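Side-chain contacts in lysyl oxidase (Pichia pastoris, PDB 1W7C), which probably catalyses the oxidative deamination of primary amines, lysine side chains among them, using a copper ion and a topaquinone cofactor: residues Ser38-Thr43 with Thr111-Leu116; Phe97-Val102 with Ser117-Asn122; Ser144-Asn149 with Phe209-Asp214; Ile154-Leu159 with Pro166-Gly171. All coordinates share one frame; numbering follows the deposited sequence. Where two conformers were deposited one is given.

Contact 1. Residues Ser38-Thr43 with Thr111-Leu116; sequences STYNIT and TTIEPL. With NAG (2-acetamido-2-deoxy-beta-D-glucopyranose), chain Q.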
# COMPACT_ATOMS: atom_id res chain seq x y z
N SER A 38 -29.53 -15.58 -40.91
CA SER A 38 -30.48 -15.37 -42.00
C SER A 38 -29.96 -14.32 -43.00
O SER A 38 -30.39 -14.27 -44.14
CB SER A 38 -31.87 -15.03 -41.47
OG SER A 38 -31.91 -13.75 -40.89
N THR A 39 -28.99 -13.51 -42.58
CA THR A 39 -28.47 -12.42 -43.40
C THR A 39 -27.24 -12.82 -44.22
O THR A 39 -27.05 -12.37 -45.35
CB THR A 39 -28.13 -11.23 -42.46
OG1 THR A 39 -29.32 -10.80 -41.78
CG2 THR A 39 -27.66 -10.03 -43.28
N TYR A 40 -26.40 -13.66 -43.62
CA TYR A 40 -25.14 -14.11 -44.21
C TYR A 40 -25.11 -15.63 -44.21
O TYR A 40 -25.89 -16.27 -43.49
CB TYR A 40 -23.95 -13.58 -43.39
CG TYR A 40 -23.98 -12.09 -43.13
CD1 TYR A 40 -24.20 -11.59 -41.86
CD2 TYR A 40 -23.77 -11.20 -44.13
CE1 TYR A 40 -24.22 -10.23 -41.62
CE2 TYR A 40 -23.81 -9.83 -43.90
CZ TYR A 40 -24.01 -9.36 -42.64
OH TYR A 40 -24.03 -8.01 -42.40
N ASN A 41 -24.23 -16.21 -45.02
CA ASN A 41 -23.95 -17.65 -44.94
C ASN A 41 -22.96 -17.88 -43.82
O ASN A 41 -21.75 -17.67 -43.99
CB ASN A 41 -23.36 -18.08 -46.30
CG ASN A 41 -23.21 -19.58 -46.45
OD1 ASN A 41 -23.24 -20.34 -45.47
ND2 ASN A 41 -23.03 -20.01 -47.70
N ILE A 42 -23.49 -18.29 -42.67
CA ILE A 42 -22.69 -18.51 -41.47
C ILE A 42 -22.46 -20.01 -41.29
O ILE A 42 -23.42 -20.80 -41.29
CB ILE A 42 -23.41 -17.92 -40.22
CG1 ILE A 42 -23.64 -16.41 -40.36
CG2 ILE A 42 -22.67 -18.27 -38.94
CD1 ILE A 42 -22.38 -15.58 -40.54
N THR A 43 -21.19 -20.37 -41.13
CA THR A 43 -20.76 -21.73 -40.83
C THR A 43 -20.53 -21.86 -39.32
O THR A 43 -20.01 -20.93 -38.68
CB THR A 43 -19.46 -22.00 -41.61
OG1 THR A 43 -19.71 -21.89 -43.01
CG2 THR A 43 -18.96 -23.43 -41.38
N THR A 111 -34.87 -3.14 -36.92
CA THR A 111 -33.52 -3.64 -36.67
C THR A 111 -32.71 -3.69 -37.94
O THR A 111 -33.18 -4.17 -38.98
CB THR A 111 -33.57 -5.03 -36.07
OG1 THR A 111 -34.33 -4.99 -34.87
CG2 THR A 111 -32.19 -5.51 -35.64
N THR A 112 -31.47 -3.23 -37.83
CA THR A 112 -30.53 -3.29 -38.92
C THR A 112 -29.20 -3.89 -38.49
O THR A 112 -28.92 -4.05 -37.30
CB THR A 112 -30.27 -1.89 -39.49
OG1 THR A 112 -29.68 -1.04 -38.48
CG2 THR A 112 -31.59 -1.18 -39.89
N ILE A 113 -28.41 -4.22 -39.49
CA ILE A 113 -27.02 -4.61 -39.31
C ILE A 113 -26.15 -3.65 -40.11
O ILE A 113 -26.33 -3.51 -41.32
CB ILE A 113 -26.80 -6.04 -39.81
CG1 ILE A 113 -27.77 -7.02 -39.12
CG2 ILE A 113 -25.34 -6.43 -39.60
CD1 ILE A 113 -27.70 -8.45 -39.65
N GLU A 114 -25.21 -2.99 -39.42
CA GLU A 114 -24.36 -1.98 -40.03
C GLU A 114 -22.91 -2.19 -39.62
O GLU A 114 -22.66 -2.62 -38.51
CB GLU A 114 -24.77 -0.58 -39.57
CG GLU A 114 -26.23 -0.21 -39.79
CD GLU A 114 -26.62 1.07 -39.06
OE1 GLU A 114 -25.74 1.67 -38.38
OE2 GLU A 114 -27.79 1.47 -39.16
N PRO A 115 -21.96 -1.82 -40.48
CA PRO A 115 -20.57 -1.75 -40.04
C PRO A 115 -20.43 -0.86 -38.80
O PRO A 115 -21.07 0.17 -38.67
CB PRO A 115 -19.84 -1.15 -41.25
CG PRO A 115 -20.71 -1.41 -42.41
CD PRO A 115 -22.11 -1.41 -41.89
N LEU A 116 -19.58 -1.30 -37.88
CA LEU A 116 -19.38 -0.64 -36.59
C LEU A 116 -17.93 -0.29 -36.40
O LEU A 116 -17.06 -1.18 -36.42
CB LEU A 116 -19.84 -1.57 -35.48
CG LEU A 116 -19.67 -1.10 -34.05
CD1 LEU A 116 -20.40 0.21 -33.80
CD2 LEU A 116 -20.21 -2.18 -33.12
C1 NAG Q . -22.65 -21.40 -47.86
C2 NAG Q . -23.23 -21.70 -49.24
C3 NAG Q . -22.85 -23.11 -49.67
C4 NAG Q . -21.36 -23.37 -49.50
C5 NAG Q . -20.85 -22.90 -48.14
C6 NAG Q . -19.34 -22.97 -48.09
C7 NAG Q . -25.42 -21.03 -50.18
C8 NAG Q . -26.90 -21.03 -49.95
N2 NAG Q . -24.68 -21.59 -49.21
O3 NAG Q . -23.21 -23.32 -51.02
O4 NAG Q . -21.12 -24.75 -49.65
O5 NAG Q . -21.25 -21.56 -47.91
O6 NAG Q . -18.88 -22.40 -46.88
O7 NAG Q . -24.96 -20.53 -51.21
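Thr39 and Ile113 mark the point where the two backbones come closest, with 8.9 Å between their CA atoms. Thr39 still belongs to the last turn of helix 26-39, and Tyr40 is the first residue to leave helical geometry; Ile113 sits in the short strand 112-115. At that spacing only side chains can meet. Ile113 points at the helix end, and its CD1 runs tip to tip into Thr39, 3.6 Å from OG1 and 4.0 Å from CG2. The hydroxyl is no loose end, since Thr39 OG1 is hydrogen-bonded back to Leu35 O within the helix. The other branch of Ile113 is used too: CG2 lies 3.5 Å from Tyr40 OH as the two side chains pass, running in opposing senses. Tyr40 holds its CG beside the backbone N (chi1 -51°), which swings the ring back under its predecessor, so that Thr39 CG2 stands 3.7 Å above the ring plane, over the centre. Just beyond, Asn41 carries an N-linked sugar, its ND2 bonded covalently to C1 of the N-acetylglucosamine, on the side turned from the strand. This is a small surface contact in the N2 domain. Ile113 also packs on Leu35 of the helix and on Leu100 of strand 96-103, while Tyr40 touches Leu100 and meets the Phe89 ring edge-to-face, so the C-terminal end of helix 26-39 rests on the antiparallel sheet.

Contact 2. Residues Phe97-Val102 with Ser117-Asn122; sequences FEELKV and SFYNTN. With NAG (2-acetamido-2-deoxy-beta-D-glucopyranose), chain B.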
# COMPACT_ATOMS: atom_id res chain seq x y z
N PHE A 97 -11.98 -9.89 -40.32
CA PHE A 97 -13.00 -9.81 -39.29
C PHE A 97 -13.71 -8.47 -39.44
O PHE A 97 -13.06 -7.46 -39.74
CB PHE A 97 -12.37 -9.91 -37.88
CG PHE A 97 -11.65 -11.19 -37.63
CD1 PHE A 97 -10.37 -11.40 -38.13
CD2 PHE A 97 -12.27 -12.22 -36.94
CE1 PHE A 97 -9.74 -12.62 -37.92
CE2 PHE A 97 -11.63 -13.40 -36.69
CZ PHE A 97 -10.38 -13.61 -37.21
N GLU A 98 -15.02 -8.44 -39.23
CA GLU A 98 -15.73 -7.19 -39.23
C GLU A 98 -16.61 -7.06 -38.00
O GLU A 98 -17.29 -8.01 -37.59
CB GLU A 98 -16.54 -6.97 -40.52
CG GLU A 98 -17.01 -5.50 -40.63
CD GLU A 98 -17.55 -5.10 -41.98
OE1 GLU A 98 -17.92 -6.00 -42.76
OE2 GLU A 98 -17.67 -3.87 -42.22
N GLU A 99 -16.57 -5.86 -37.42
CA GLU A 99 -17.45 -5.51 -36.33
C GLU A 99 -18.71 -4.91 -36.95
O GLU A 99 -18.63 -4.03 -37.84
CB GLU A 99 -16.74 -4.51 -35.40
CG GLU A 99 -15.39 -5.00 -34.92
CD GLU A 99 -14.75 -4.15 -33.85
OE1 GLU A 99 -15.30 -4.13 -32.71
OE2 GLU A 99 -13.74 -3.51 -34.17
N LEU A 100 -19.85 -5.40 -36.46
CA LEU A 100 -21.16 -5.03 -36.94
C LEU A 100 -22.06 -4.70 -35.75
O LEU A 100 -22.05 -5.39 -34.75
CB LEU A 100 -21.79 -6.19 -37.74
CG LEU A 100 -20.97 -6.69 -38.94
CD1 LEU A 100 -21.63 -7.97 -39.45
CD2 LEU A 100 -20.84 -5.68 -40.04
N LYS A 101 -22.83 -3.62 -35.90
CA LYS A 101 -23.87 -3.23 -34.94
C LYS A 101 -25.17 -3.87 -35.36
O LYS A 101 -25.58 -3.75 -36.52
CB LYS A 101 -24.01 -1.71 -34.91
CG LYS A 101 -25.12 -1.17 -33.98
CD LYS A 101 -25.10 0.35 -34.00
CE LYS A 101 -26.48 0.97 -33.86
NZ LYS A 101 -26.39 2.43 -33.51
N VAL A 102 -25.81 -4.56 -34.42
CA VAL A 102 -27.13 -5.16 -34.65
C VAL A 102 -28.09 -4.56 -33.65
O VAL A 102 -27.93 -4.71 -32.45
CB VAL A 102 -27.14 -6.69 -34.52
CG1 VAL A 102 -28.52 -7.23 -34.85
CG2 VAL A 102 -26.06 -7.33 -35.42
N SER A 117 -17.65 1.00 -36.25
CA SER A 117 -16.28 1.47 -36.15
C SER A 117 -16.07 2.76 -35.35
O SER A 117 -14.93 3.22 -35.26
CB SER A 117 -15.70 1.70 -37.54
OG SER A 117 -16.37 2.75 -38.20
N PHE A 118 -17.12 3.31 -34.74
CA PHE A 118 -16.99 4.66 -34.20
C PHE A 118 -15.92 4.75 -33.09
O PHE A 118 -15.34 5.81 -32.88
CB PHE A 118 -18.33 5.26 -33.77
CG PHE A 118 -18.96 4.64 -32.53
CD1 PHE A 118 -18.53 5.04 -31.28
CD2 PHE A 118 -20.01 3.72 -32.61
CE1 PHE A 118 -19.10 4.52 -30.13
CE2 PHE A 118 -20.58 3.19 -31.45
CZ PHE A 118 -20.12 3.60 -30.21
N TYR A 119 -15.74 3.68 -32.33
CA TYR A 119 -14.78 3.64 -31.21
C TYR A 119 -13.38 3.20 -31.65
O TYR A 119 -12.48 3.13 -30.82
CB TYR A 119 -15.30 2.74 -30.06
CG TYR A 119 -15.74 1.39 -30.54
CD1 TYR A 119 -14.82 0.43 -30.98
CD2 TYR A 119 -17.09 1.10 -30.62
CE1 TYR A 119 -15.24 -0.79 -31.48
CE2 TYR A 119 -17.52 -0.08 -31.14
CZ TYR A 119 -16.60 -1.04 -31.57
OH TYR A 119 -17.06 -2.28 -32.04
N ASN A 120 -13.21 2.86 -32.93
CA ASN A 120 -11.91 2.53 -33.48
C ASN A 120 -11.28 3.77 -34.03
O ASN A 120 -11.80 4.39 -34.96
CB ASN A 120 -12.04 1.48 -34.57
CG ASN A 120 -12.44 0.12 -34.01
OD1 ASN A 120 -12.14 -0.19 -32.85
ND2 ASN A 120 -13.13 -0.69 -34.83
N THR A 121 -10.14 4.17 -33.46
CA THR A 121 -9.47 5.36 -33.90
C THR A 121 -8.99 5.27 -35.34
O THR A 121 -8.83 6.29 -36.00
CB THR A 121 -8.26 5.72 -33.02
OG1 THR A 121 -7.31 4.66 -33.05
CG2 THR A 121 -8.64 5.94 -31.57
N ASN A 122 -8.81 4.06 -35.85
CA ASN A 122 -8.33 3.89 -37.22
C ASN A 122 -9.45 3.96 -38.26
O ASN A 122 -9.19 3.86 -39.45
CB ASN A 122 -7.49 2.61 -37.36
CG ASN A 122 -8.33 1.33 -37.49
OD1 ASN A 122 -9.54 1.34 -37.33
ND2 ASN A 122 -7.66 0.23 -37.75
C1 NAG B . -22.67 6.99 -29.97
C2 NAG B . -23.75 6.78 -31.05
C3 NAG B . -23.20 6.56 -32.47
C4 NAG B . -22.08 7.55 -32.77
C5 NAG B . -21.12 7.60 -31.58
C6 NAG B . -19.96 8.53 -31.78
C7 NAG B . -25.90 5.79 -30.46
C8 NAG B . -26.66 4.58 -30.01
N2 NAG B . -24.60 5.65 -30.65
O3 NAG B . -24.26 6.66 -33.41
O4 NAG B . -21.29 7.15 -33.88
O5 NAG B . -21.77 7.99 -30.40
O6 NAG B . -20.48 9.83 -31.81
O7 NAG B . -26.50 6.86 -30.64
O HOH W 1 -12.33 -2.84 -31.89
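Glu99 and Tyr119 find each other through their first torsions. The tyrosine takes the crowded position, its CG between the backbone N and the carbonyl carbon (chi1 50°), which sends the ring toward the strand; Glu99 sets its CG beside its own N and runs on extended, bringing the carboxylate up to meet it. Tyr119 OH donates to Glu99 OE1 over 2.6 Å, arriving from above the carboxylate plane, 58° out of it, while the acceptor lies at the edge of the phenol ring. The second oxygen is held separately: Asn120 ND2 gives a nearly straight bond to Glu99 OE2, 3.0 Å long with an N-H...O angle of 168°, the acceptor lying in the amide plane. Water 1 closes the cluster, donating to Glu99 OE2 and to Asn120 OD1.

Both donors sit in a type I beta turn, Ser117 to Asn120, closed by Asn120 N to Ser117 O at 2.9 Å. The turn lies in the connection between strands 112-115 and 126-128, which both pair with the same edge of strand 96-103 in the antiparallel sheet of the N2 domain; the buried glutamate thus ties that connection to the strand that both flank. Arg84 makes a salt bridge to Glu99 OE1, which would tend to keep the carboxylate ionised, and Asn120 ND2 also reaches Lys124 O. Phe118 faces the glycan: C5 of the N-acetylglucosamine of chain B lies over one face of its ring, toward the rim, and Tyr119 CD2 covers the centre of the opposite face.

Contact 3. Residues Ser144-Asn149 with Phe209-Asp214; sequences SFLNKN and FFFKFD. With NAG (2-acetamido-2-deoxy-beta-D-glucopyranose), chain R.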
# COMPACT_ATOMS: atom_id res chain seq x y z
N SER A 144 -1.57 -27.36 -36.16
CA SER A 144 -1.44 -28.40 -37.18
C SER A 144 -0.17 -28.23 -38.00
O SER A 144 0.54 -29.19 -38.29
CB SER A 144 -2.65 -28.40 -38.10
OG SER A 144 -2.63 -29.51 -38.98
N PHE A 145 0.14 -26.97 -38.32
CA PHE A 145 1.34 -26.65 -39.08
C PHE A 145 2.59 -27.03 -38.27
O PHE A 145 3.54 -27.61 -38.81
CB PHE A 145 1.36 -25.17 -39.47
CG PHE A 145 2.70 -24.68 -39.93
CD1 PHE A 145 3.11 -24.87 -41.25
CD2 PHE A 145 3.57 -24.06 -39.04
CE1 PHE A 145 4.37 -24.44 -41.67
CE2 PHE A 145 4.84 -23.64 -39.46
CZ PHE A 145 5.22 -23.82 -40.77
N LEU A 146 2.61 -26.68 -36.99
CA LEU A 146 3.76 -27.02 -36.19
C LEU A 146 3.94 -28.53 -36.06
O LEU A 146 5.05 -29.02 -36.17
CB LEU A 146 3.68 -26.36 -34.81
CG LEU A 146 3.90 -24.85 -34.79
CD1 LEU A 146 3.89 -24.36 -33.36
CD2 LEU A 146 5.21 -24.48 -35.45
N ASN A 147 2.86 -29.27 -35.88
CA ASN A 147 2.96 -30.73 -35.80
C ASN A 147 3.49 -31.33 -37.11
O ASN A 147 4.31 -32.24 -37.10
CB ASN A 147 1.62 -31.32 -35.44
CG ASN A 147 1.68 -32.83 -35.23
OD1 ASN A 147 2.33 -33.32 -34.29
ND2 ASN A 147 0.99 -33.57 -36.10
N LYS A 148 3.05 -30.77 -38.23
CA LYS A 148 3.49 -31.20 -39.57
C LYS A 148 5.01 -31.05 -39.73
O LYS A 148 5.66 -31.90 -40.33
CB LYS A 148 2.74 -30.41 -40.65
CG LYS A 148 2.97 -30.87 -42.08
CD LYS A 148 2.00 -30.14 -43.04
CE LYS A 148 2.15 -30.63 -44.49
NZ LYS A 148 0.90 -30.41 -45.28
N ASN A 149 5.57 -29.99 -39.18
CA ASN A 149 7.01 -29.75 -39.27
C ASN A 149 7.85 -30.42 -38.18
O ASN A 149 8.94 -30.93 -38.45
CB ASN A 149 7.28 -28.25 -39.28
CG ASN A 149 7.00 -27.63 -40.62
OD1 ASN A 149 7.92 -27.45 -41.43
ND2 ASN A 149 5.73 -27.33 -40.89
N PHE A 209 14.67 -24.76 -26.92
CA PHE A 209 14.58 -25.02 -28.35
C PHE A 209 13.58 -24.05 -28.97
O PHE A 209 12.44 -23.99 -28.54
CB PHE A 209 14.13 -26.45 -28.62
CG PHE A 209 14.13 -26.79 -30.07
CD1 PHE A 209 15.30 -27.14 -30.69
CD2 PHE A 209 12.99 -26.65 -30.84
CE1 PHE A 209 15.32 -27.42 -32.02
CE2 PHE A 209 13.01 -26.91 -32.20
CZ PHE A 209 14.18 -27.29 -32.78
N PHE A 210 14.01 -23.29 -29.96
CA PHE A 210 13.19 -22.25 -30.58
C PHE A 210 13.07 -22.45 -32.09
O PHE A 210 13.87 -23.14 -32.72
CB PHE A 210 13.81 -20.87 -30.31
CG PHE A 210 14.09 -20.61 -28.84
CD1 PHE A 210 15.37 -20.75 -28.34
CD2 PHE A 210 13.05 -20.31 -27.96
CE1 PHE A 210 15.61 -20.57 -26.99
CE2 PHE A 210 13.31 -20.09 -26.61
CZ PHE A 210 14.57 -20.24 -26.12
N PHE A 211 12.08 -21.79 -32.67
CA PHE A 211 11.86 -21.82 -34.08
C PHE A 211 11.12 -20.58 -34.55
O PHE A 211 10.59 -19.82 -33.75
CB PHE A 211 11.11 -23.10 -34.50
CG PHE A 211 9.90 -23.39 -33.68
CD1 PHE A 211 8.66 -22.85 -34.02
CD2 PHE A 211 9.98 -24.22 -32.57
CE1 PHE A 211 7.54 -23.09 -33.23
CE2 PHE A 211 8.87 -24.47 -31.79
CZ PHE A 211 7.64 -23.92 -32.12
N LYS A 212 11.12 -20.40 -35.86
CA LYS A 212 10.52 -19.25 -36.51
C LYS A 212 9.87 -19.73 -37.79
O LYS A 212 10.48 -20.47 -38.55
CB LYS A 212 11.55 -18.18 -36.83
CG LYS A 212 10.97 -16.87 -37.39
CD LYS A 212 12.06 -15.96 -37.94
CE LYS A 212 11.49 -14.67 -38.48
NZ LYS A 212 12.51 -13.79 -39.13
N PHE A 213 8.64 -19.29 -38.03
CA PHE A 213 7.91 -19.68 -39.23
C PHE A 213 7.19 -18.51 -39.88
O PHE A 213 6.93 -17.50 -39.26
CB PHE A 213 6.95 -20.85 -38.95
CG PHE A 213 5.90 -20.58 -37.90
CD1 PHE A 213 4.62 -20.22 -38.27
CD2 PHE A 213 6.18 -20.72 -36.53
CE1 PHE A 213 3.64 -20.02 -37.31
CE2 PHE A 213 5.20 -20.50 -35.56
CZ PHE A 213 3.94 -20.15 -35.95
N ASP A 214 7.00 -18.65 -41.18
CA ASP A 214 6.22 -17.74 -41.99
C ASP A 214 4.83 -18.35 -42.15
O ASP A 214 4.67 -19.49 -42.64
CB ASP A 214 6.87 -17.57 -43.36
CG ASP A 214 6.18 -16.53 -44.18
OD1 ASP A 214 5.00 -16.69 -44.44
OD2 ASP A 214 6.76 -15.53 -44.65
C1 NAG R . 3.99 -38.06 -34.47
C2 NAG R . 2.46 -38.30 -34.35
C3 NAG R . 2.14 -39.68 -33.77
C4 NAG R . 2.92 -40.75 -34.51
C5 NAG R . 4.40 -40.38 -34.59
C6 NAG R . 5.16 -41.46 -35.37
C7 NAG R . 0.91 -36.42 -33.91
C8 NAG R . 0.32 -35.53 -32.84
N2 NAG R . 1.86 -37.27 -33.51
O3 NAG R . 0.75 -39.97 -33.86
O4 NAG R . 2.78 -42.00 -33.87
O5 NAG R . 4.55 -39.12 -35.21
O6 NAG R . 6.21 -40.88 -36.09
O7 NAG R . 0.51 -36.32 -35.07
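Phe145 and Leu146 are the residues that helix 136-150 lowers onto strand 209-214, the middle strand of a five-stranded antiparallel sheet, consistent with the N3 domain of copper amine oxidases. Helix and strand segments run at 118° to each other, their axes 11.1 Å apart, a helix laid across one face of a sheet. In Phe145, CB points toward the strand, and CG lies anti to the backbone N (chi1 165°), directing the ring to Phe213. CD2 comes first, over one face of the Phe213 ring and 4.1 Å from its CD1. CE2 goes deepest, 3.5 Å from Phe213 CB and close to CG and CD1 as well; CZ, at the tip, finishes 3.9 Å from the same CB. The two rings are neither stacked nor perpendicular, with planes 41° apart. Leu146 fills the next place along the strand: its CD2 sits 3.5 Å from Phe211 CE1 and also touches Phe213, so this one methyl is shared by two phenylalanines. On the outer side of the helix Asn147 ND2 donates to O7 of the sugar of chain R at 3.0 Å. Phe145 is covered in turn by Asn149, whose ND2 stands 3.3 Å above the ring, toward its rim, and donates to Phe145 O, which also takes the bond from Asn149 N on the opposite face of the carbonyl plane.

Contact 4. Residues Ile154-Leu159 with Pro166-Gly171; sequences IMRDVL and PYEDMG. With NAG (2-acetamido-2-deoxy-beta-D-glucopyranose), chain R.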
# COMPACT_ATOMS: atom_id res chain seq x y z
N ILE A 154 13.05 -36.87 -38.88
CA ILE A 154 14.26 -36.08 -38.55
C ILE A 154 14.04 -35.17 -37.34
O ILE A 154 14.85 -35.17 -36.42
CB ILE A 154 14.76 -35.27 -39.77
CG1 ILE A 154 15.31 -36.22 -40.84
CG2 ILE A 154 15.86 -34.28 -39.36
CD1 ILE A 154 15.51 -35.57 -42.20
N MET A 155 12.95 -34.40 -37.32
CA MET A 155 12.74 -33.49 -36.20
C MET A 155 12.44 -34.21 -34.89
O MET A 155 12.80 -33.71 -33.84
CB MET A 155 11.68 -32.43 -36.52
CG MET A 155 12.20 -31.31 -37.41
SD MET A 155 13.74 -30.52 -36.81
CE MET A 155 13.20 -29.88 -35.22
N ARG A 156 11.82 -35.39 -34.94
CA ARG A 156 11.62 -36.18 -33.72
C ARG A 156 12.99 -36.53 -33.11
O ARG A 156 13.18 -36.42 -31.90
CB ARG A 156 10.82 -37.45 -34.00
CG ARG A 156 9.34 -37.23 -34.26
CD ARG A 156 8.61 -38.52 -34.64
NE ARG A 156 8.66 -39.48 -33.55
CZ ARG A 156 7.86 -39.45 -32.48
NH1 ARG A 156 6.92 -38.54 -32.38
NH2 ARG A 156 8.01 -40.36 -31.53
N ASP A 157 13.93 -36.91 -33.97
CA ASP A 157 15.28 -37.25 -33.53
C ASP A 157 16.04 -36.03 -32.99
O ASP A 157 16.67 -36.11 -31.95
CB ASP A 157 16.08 -37.92 -34.67
CG ASP A 157 17.24 -38.76 -34.15
OD1 ASP A 157 18.40 -38.32 -34.29
OD2 ASP A 157 17.07 -39.86 -33.59
N VAL A 158 15.94 -34.90 -33.69
CA VAL A 158 16.54 -33.64 -33.26
C VAL A 158 16.01 -33.23 -31.88
O VAL A 158 16.78 -32.94 -30.96
CB VAL A 158 16.26 -32.49 -34.26
CG1 VAL A 158 16.63 -31.13 -33.67
CG2 VAL A 158 17.02 -32.71 -35.57
N LEU A 159 14.69 -33.22 -31.74
CA LEU A 159 14.09 -32.79 -30.49
C LEU A 159 14.48 -33.71 -29.32
O LEU A 159 14.84 -33.21 -28.26
CB LEU A 159 12.58 -32.70 -30.63
CG LEU A 159 12.04 -31.59 -31.54
CD1 LEU A 159 10.54 -31.84 -31.80
CD2 LEU A 159 12.28 -30.20 -30.94
N PRO A 166 11.07 -37.64 -25.81
CA PRO A 166 10.49 -37.68 -27.15
C PRO A 166 9.42 -36.60 -27.35
O PRO A 166 8.93 -35.99 -26.39
CB PRO A 166 9.89 -39.08 -27.24
CG PRO A 166 9.59 -39.44 -25.85
CD PRO A 166 10.66 -38.80 -25.00
N TYR A 167 9.07 -36.37 -28.60
CA TYR A 167 8.06 -35.40 -28.99
C TYR A 167 6.76 -35.51 -28.19
O TYR A 167 6.18 -34.48 -27.83
CB TYR A 167 7.77 -35.55 -30.47
CG TYR A 167 6.76 -34.59 -31.06
CD1 TYR A 167 7.07 -33.25 -31.25
CD2 TYR A 167 5.51 -35.04 -31.48
CE1 TYR A 167 6.17 -32.38 -31.83
CE2 TYR A 167 4.60 -34.18 -32.07
CZ TYR A 167 4.93 -32.84 -32.23
OH TYR A 167 4.05 -31.99 -32.84
N GLU A 168 6.33 -36.74 -27.86
CA GLU A 168 5.07 -36.96 -27.15
C GLU A 168 5.09 -36.33 -25.75
O GLU A 168 4.03 -36.09 -25.16
CB GLU A 168 4.79 -38.46 -26.99
CG GLU A 168 4.30 -39.17 -28.24
CD GLU A 168 5.29 -39.13 -29.37
OE1 GLU A 168 4.87 -38.73 -30.48
OE2 GLU A 168 6.49 -39.50 -29.16
N ASP A 169 6.29 -36.11 -25.20
CA ASP A 169 6.46 -35.65 -23.83
C ASP A 169 6.71 -34.15 -23.73
O ASP A 169 7.02 -33.65 -22.65
CB ASP A 169 7.63 -36.41 -23.17
CG ASP A 169 7.36 -37.86 -22.98
OD1 ASP A 169 6.22 -38.29 -23.22
OD2 ASP A 169 8.24 -38.64 -22.57
N MET A 170 6.59 -33.43 -24.84
CA MET A 170 6.74 -31.98 -24.86
C MET A 170 5.56 -31.35 -25.62
O MET A 170 4.78 -32.04 -26.30
CB MET A 170 8.09 -31.59 -25.47
CG MET A 170 8.17 -31.76 -26.99
SD MET A 170 9.80 -31.49 -27.67
CE MET A 170 10.73 -32.88 -26.95
N GLY A 171 5.47 -30.04 -25.50
CA GLY A 171 4.47 -29.29 -26.20
C GLY A 171 5.09 -28.05 -26.81
O GLY A 171 5.74 -27.24 -26.13
C1 NAG R . 3.99 -38.06 -34.47
C2 NAG R . 2.46 -38.30 -34.35
C3 NAG R . 2.14 -39.68 -33.77
C4 NAG R . 2.92 -40.75 -34.51
C5 NAG R . 4.40 -40.38 -34.59
C6 NAG R . 5.16 -41.46 -35.37
C7 NAG R . 0.91 -36.42 -33.91
C8 NAG R . 0.32 -35.53 -32.84
N2 NAG R . 1.86 -37.27 -33.51
O3 NAG R . 0.75 -39.97 -33.86
O4 NAG R . 2.78 -42.00 -33.87
O5 NAG R . 4.55 -39.12 -35.21
O6 NAG R . 6.21 -40.88 -36.09
O7 NAG R . 0.51 -36.32 -35.07
O HOH W 2 10.96 -37.41 -30.59
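Arg156 and Glu168 form a two-pronged salt bridge, NH1 donating to OE1 at 2.8 Å and NH2 to OE2 at 2.9 Å. Each carboxylate oxygen is met on its syn side, OE1 through the lone pair itself, and both acceptors lie near the guanidinium plane; the two flat groups are still twisted 33° apart. The arginine chain gets there by bending at chi3 (63°), which turns the guanidinium away from the line of its methylenes. Behind this salt bridge, Arg156 NH1 rests against Tyr167 CB, and the tyrosine ring runs alongside Leu159, CD1 to CD1 at 3.8 Å. Deeper still, the bent side chain of Met170 brings CE to within 4.1 Å of Leu159 CB.

Further groups surround the pair. The sugar of chain R, carried by Asn151, lays its C5 over one face of the Arg156 guanidinium, 3.8 Å above the plane, while water 2 lies above the opposite face. That water also joins the two backbones, donating to Arg156 O at 2.8 Å and accepting from Tyr167 N at 2.9 Å. Arg156 NH1 has a second acceptor in Asn151 OD1, so the charged group is held from the glycosylation site as well. The far end of the tyrosine is tied down too: Tyr167 OH is hydrogen-bonded to Asn147 OD1 of helix 136-150.

Helix 153-163 is thereby strapped to the 3-10 turn that leads into strand 170-180, with Leu159 and Met155 packing on Phe209 of strand 209-214 and Val158 turned to Leu241 of helix 238-246.

From the N terminus, contact 1 opens first, at the end of helix 26-39, and closes a long loop when the chain returns in strand 112-115. Contact 2 opens inside that loop, in strand 96-103, and closes just past it, so the two cross; backbone pairing between neighbouring strands of the N2 sheet joins them directly. Contact 3 starts only after both are complete, and links helix 136-150 to strand 209-214 of a second antiparallel sheet. Within its span lies contact 4, a short closure from helix 153-163 into strand 170-180; the two touch each other and share one sugar. Between the two pairs the closest approach, contact 2 to contact 3, is about 15 Å between nearest atoms.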